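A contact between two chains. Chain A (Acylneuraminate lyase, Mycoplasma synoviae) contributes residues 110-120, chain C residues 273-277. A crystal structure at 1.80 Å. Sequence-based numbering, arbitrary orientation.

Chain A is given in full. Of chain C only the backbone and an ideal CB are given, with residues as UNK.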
# COMPACT_ATOMS: atom_id res chain seq x y z
N THR A 110 -7.54 14.58 -12.96
CA THR A 110 -7.71 13.23 -13.48
C THR A 110 -9.15 12.76 -13.26
O THR A 110 -9.69 12.95 -12.18
CB THR A 110 -6.79 12.26 -12.66
OG1 THR A 110 -5.47 12.81 -12.56
CG2 THR A 110 -6.73 10.88 -13.30
N PRO A 111 -9.76 12.11 -14.28
CA PRO A 111 -11.07 11.49 -14.05
C PRO A 111 -11.03 10.63 -12.78
O PRO A 111 -10.11 9.83 -12.59
CB PRO A 111 -11.27 10.63 -15.30
CG PRO A 111 -10.53 11.39 -16.38
CD PRO A 111 -9.28 11.86 -15.65
N TYR A 112 -12.00 10.83 -11.90
CA TYR A 112 -11.90 10.28 -10.54
C TYR A 112 -12.98 9.24 -10.26
O TYR A 112 -13.83 8.97 -11.12
CB TYR A 112 -12.04 11.39 -9.52
CG TYR A 112 -13.24 12.24 -9.78
CD1 TYR A 112 -14.47 12.00 -9.16
CD2 TYR A 112 -13.16 13.28 -10.68
CE1 TYR A 112 -15.57 12.80 -9.46
CE2 TYR A 112 -14.21 14.07 -10.96
CZ TYR A 112 -15.41 13.85 -10.37
OH TYR A 112 -16.41 14.72 -10.74
N TYR A 113 -12.96 8.73 -9.02
CA TYR A 113 -13.86 7.68 -8.51
C TYR A 113 -13.60 6.31 -9.13
O TYR A 113 -13.18 5.39 -8.45
CB TYR A 113 -15.32 8.07 -8.65
CG TYR A 113 -16.23 7.13 -7.89
CD1 TYR A 113 -16.93 6.12 -8.56
CD2 TYR A 113 -16.34 7.22 -6.51
CE1 TYR A 113 -17.74 5.23 -7.86
CE2 TYR A 113 -17.16 6.33 -5.79
CZ TYR A 113 -17.85 5.36 -6.48
OH TYR A 113 -18.66 4.49 -5.80
N TYR A 114 -13.88 6.19 -10.44
CA TYR A 114 -13.58 4.97 -11.14
C TYR A 114 -12.10 4.90 -11.44
O TYR A 114 -11.41 5.92 -11.43
CB TYR A 114 -14.34 4.93 -12.46
CG TYR A 114 -15.83 4.91 -12.31
CD1 TYR A 114 -16.50 3.72 -12.01
CD2 TYR A 114 -16.58 6.08 -12.50
CE1 TYR A 114 -17.88 3.70 -11.88
CE2 TYR A 114 -17.96 6.08 -12.37
CZ TYR A 114 -18.61 4.88 -12.06
OH TYR A 114 -19.98 4.87 -11.93
N ASN A 115 -11.64 3.70 -11.73
CA ASN A 115 -10.29 3.49 -12.20
C ASN A 115 -10.31 3.60 -13.72
O ASN A 115 -10.59 2.63 -14.40
CB ASN A 115 -9.81 2.12 -11.76
CG ASN A 115 -9.58 2.04 -10.26
OD1 ASN A 115 -10.06 1.11 -9.59
ND2 ASN A 115 -8.87 3.02 -9.72
N PHE A 116 -10.01 4.78 -14.23
CA PHE A 116 -9.99 5.00 -15.66
C PHE A 116 -8.65 4.61 -16.25
O PHE A 116 -7.62 4.79 -15.59
CB PHE A 116 -10.31 6.46 -15.97
CG PHE A 116 -11.75 6.81 -15.73
CD1 PHE A 116 -12.73 6.44 -16.66
CD2 PHE A 116 -12.14 7.49 -14.58
CE1 PHE A 116 -14.08 6.75 -16.47
CE2 PHE A 116 -13.50 7.81 -14.38
CZ PHE A 116 -14.45 7.45 -15.33
N SER A 117 -8.66 4.09 -17.46
CA SER A 117 -7.42 3.67 -18.13
C SER A 117 -6.61 4.88 -18.61
O SER A 117 -7.11 6.02 -18.69
CB SER A 117 -7.72 2.76 -19.33
OG SER A 117 -8.39 3.49 -20.36
N PHE A 118 -5.35 4.62 -18.95
CA PHE A 118 -4.55 5.67 -19.56
C PHE A 118 -5.24 6.24 -20.79
O PHE A 118 -5.30 7.47 -20.97
CB PHE A 118 -3.16 5.19 -19.93
CG PHE A 118 -2.32 6.28 -20.51
CD1 PHE A 118 -2.27 6.47 -21.89
CD2 PHE A 118 -1.63 7.16 -19.67
CE1 PHE A 118 -1.52 7.52 -22.43
CE2 PHE A 118 -0.88 8.21 -20.20
CZ PHE A 118 -0.83 8.39 -21.59
N ASN A 119 -5.74 5.34 -21.64
CA ASN A 119 -6.41 5.73 -22.88
C ASN A 119 -7.65 6.59 -22.62
O ASN A 119 -7.87 7.58 -23.31
CB ASN A 119 -6.80 4.50 -23.71
CG ASN A 119 -5.61 3.82 -24.37
OD1 ASN A 119 -4.52 4.40 -24.49
ND2 ASN A 119 -5.81 2.57 -24.81
N GLU A 120 -8.44 6.22 -21.61
CA GLU A 120 -9.59 7.04 -21.24
C GLU A 120 -9.17 8.42 -20.76
O GLU A 120 -9.78 9.41 -21.13
CB GLU A 120 -10.43 6.34 -20.17
CG GLU A 120 -11.33 5.28 -20.78
CD GLU A 120 -11.85 4.26 -19.78
OE1 GLU A 120 -11.19 4.02 -18.74
OE2 GLU A 120 -12.92 3.68 -20.06
N UNK C 273 -19.33 9.16 -21.54
CA UNK C 273 -17.98 9.67 -21.31
C UNK C 273 -17.79 9.92 -19.82
O UNK C 273 -18.73 10.34 -19.13
CB UNK C 273 -17.73 10.95 -22.11
N UNK C 274 -16.56 9.73 -19.32
CA UNK C 274 -15.34 9.46 -20.09
C UNK C 274 -14.99 7.99 -20.29
O UNK C 274 -13.85 7.68 -20.65
CB UNK C 274 -14.16 10.15 -19.40
N UNK C 275 -15.95 7.07 -20.09
CA UNK C 275 -15.69 5.68 -20.41
C UNK C 275 -15.37 5.47 -21.89
O UNK C 275 -15.96 6.12 -22.75
CB UNK C 275 -16.90 4.83 -20.01
N UNK C 276 -14.43 4.58 -22.18
CA UNK C 276 -14.00 4.30 -23.54
C UNK C 276 -15.16 3.78 -24.41
O UNK C 276 -15.84 2.83 -24.03
CB UNK C 276 -12.86 3.28 -23.52
N UNK C 277 -15.37 4.41 -25.57
CA UNK C 277 -16.30 3.89 -26.57
C UNK C 277 -15.54 2.99 -27.56
O UNK C 277 -14.74 3.48 -28.36
CB UNK C 277 -17.00 5.04 -27.30

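Position 273 of chain C points CA-to-CB away from chain A. No atom of the 110-120 stretch lies within 5.5 Å of its ideal CB. Almost any residue would suit, including a long polar or charged one. The deposited residue is K273(C), whose NZ is hydrogen-bonded elsewhere in the structure.

Position 274 follows a cis peptide bond, visible in the backbone. That alone strongly favours proline. CA-to-CB points sideways. The ideal CB lies 4.5 Å from F116(A) CE1 and 4.9 Å from P111(A) CG, so the surroundings offer apolar surface to a small, compact side chain. The residue is P274(C). Its CG lies 3.8 Å from F116(A) CZ and 4.3 Å from P111(A) CB. Its carbonyl also takes part: water 1 donates to P274(C) O at 2.6 Å and to E120(A) O at 2.7 Å, bridging the two backbones.

Position 275 points CA-to-CB away overall, yet its ideal CB is 4.1 Å from E120(A) OE2 and 4.9 Å from F116(A) CE1. Beyond F116(A) lies the ring of Y114(A). A short apolar side chain could meet F116(A); to reach Y114(A) takes a methionine or an aromatic. An acid would be a poor choice beside the carboxylate. The residue is F275(C), with chi1 in the m well, which brings the ring back to chain A. Its edge meets the face of Y114(A), with centroids 4.9 Å apart and planes at 71°; the closest atoms are F275(C) CZ and Y114(A) CG at 3.6 Å. F116(A) CE1 lies over one face of the F275(C) ring, 3.7 Å from F275(C) CE1. The F116(A) plane is oblique to it, at 44°.

Position 276 turns its backbone N to the carboxylate of E120(A). This N lies 2.8 Å from E120(A) OE2, and any residue but proline could donate this hydrogen bond. The other carboxylate oxygen, E120(A) OE1, accepts from S117(A) N at 2.8 Å, so the glutamate is held from both chains. CA-to-CB points sideways, with the ideal CB 3.5 Å from E120(A) OE2. Beyond it lies N119(A), at the start of the helix. A broad side chain could cover that surface, as could a long polar one. The residue is W276(C), chi1 t. Its CZ3 packs 3.8 Å from N119(A) CB and 3.7 Å from N119(A) O.

Position 277 points away, with nothing of the stretch near its ideal CB. Many residues would fit, polar ones especially. It is R277(C), whose NH1 is hydrogen-bonded elsewhere in the structure.

Chain C (273-277) KPFWR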
# COMPACT_ATOMS: atom_id res chain seq x y z
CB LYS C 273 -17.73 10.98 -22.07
CG LYS C 273 -17.96 10.90 -23.56
CD LYS C 273 -18.01 12.33 -24.12
CE LYS C 273 -18.29 12.37 -25.62
NZ LYS C 273 -17.14 11.85 -26.43
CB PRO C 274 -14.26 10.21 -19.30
CG PRO C 274 -14.77 10.22 -17.84
CD PRO C 274 -16.29 10.04 -17.91
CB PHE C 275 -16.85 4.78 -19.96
CG PHE C 275 -16.88 4.56 -18.48
CD1 PHE C 275 -15.92 3.77 -17.87
CD2 PHE C 275 -17.84 5.19 -17.70
CE1 PHE C 275 -15.92 3.58 -16.48
CE2 PHE C 275 -17.85 5.01 -16.31
CZ PHE C 275 -16.90 4.22 -15.70
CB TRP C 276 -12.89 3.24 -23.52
CG TRP C 276 -12.26 3.07 -24.84
CD1 TRP C 276 -12.49 2.07 -25.74
CD2 TRP C 276 -11.30 3.95 -25.44
NE1 TRP C 276 -11.70 2.27 -26.87
CE2 TRP C 276 -10.97 3.42 -26.70
CE3 TRP C 276 -10.67 5.13 -25.00
CZ2 TRP C 276 -10.05 4.03 -27.56
CZ3 TRP C 276 -9.74 5.74 -25.85
CH2 TRP C 276 -9.45 5.19 -27.12
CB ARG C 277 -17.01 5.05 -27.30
CG ARG C 277 -17.98 4.59 -28.42
CD ARG C 277 -19.23 3.86 -27.88
NE ARG C 277 -19.95 4.74 -26.97
CZ ARG C 277 -20.86 5.63 -27.37
NH1 ARG C 277 -21.21 5.69 -28.65
NH2 ARG C 277 -21.45 6.42 -26.48
O HOH W 1 -12.32 9.19 -22.10
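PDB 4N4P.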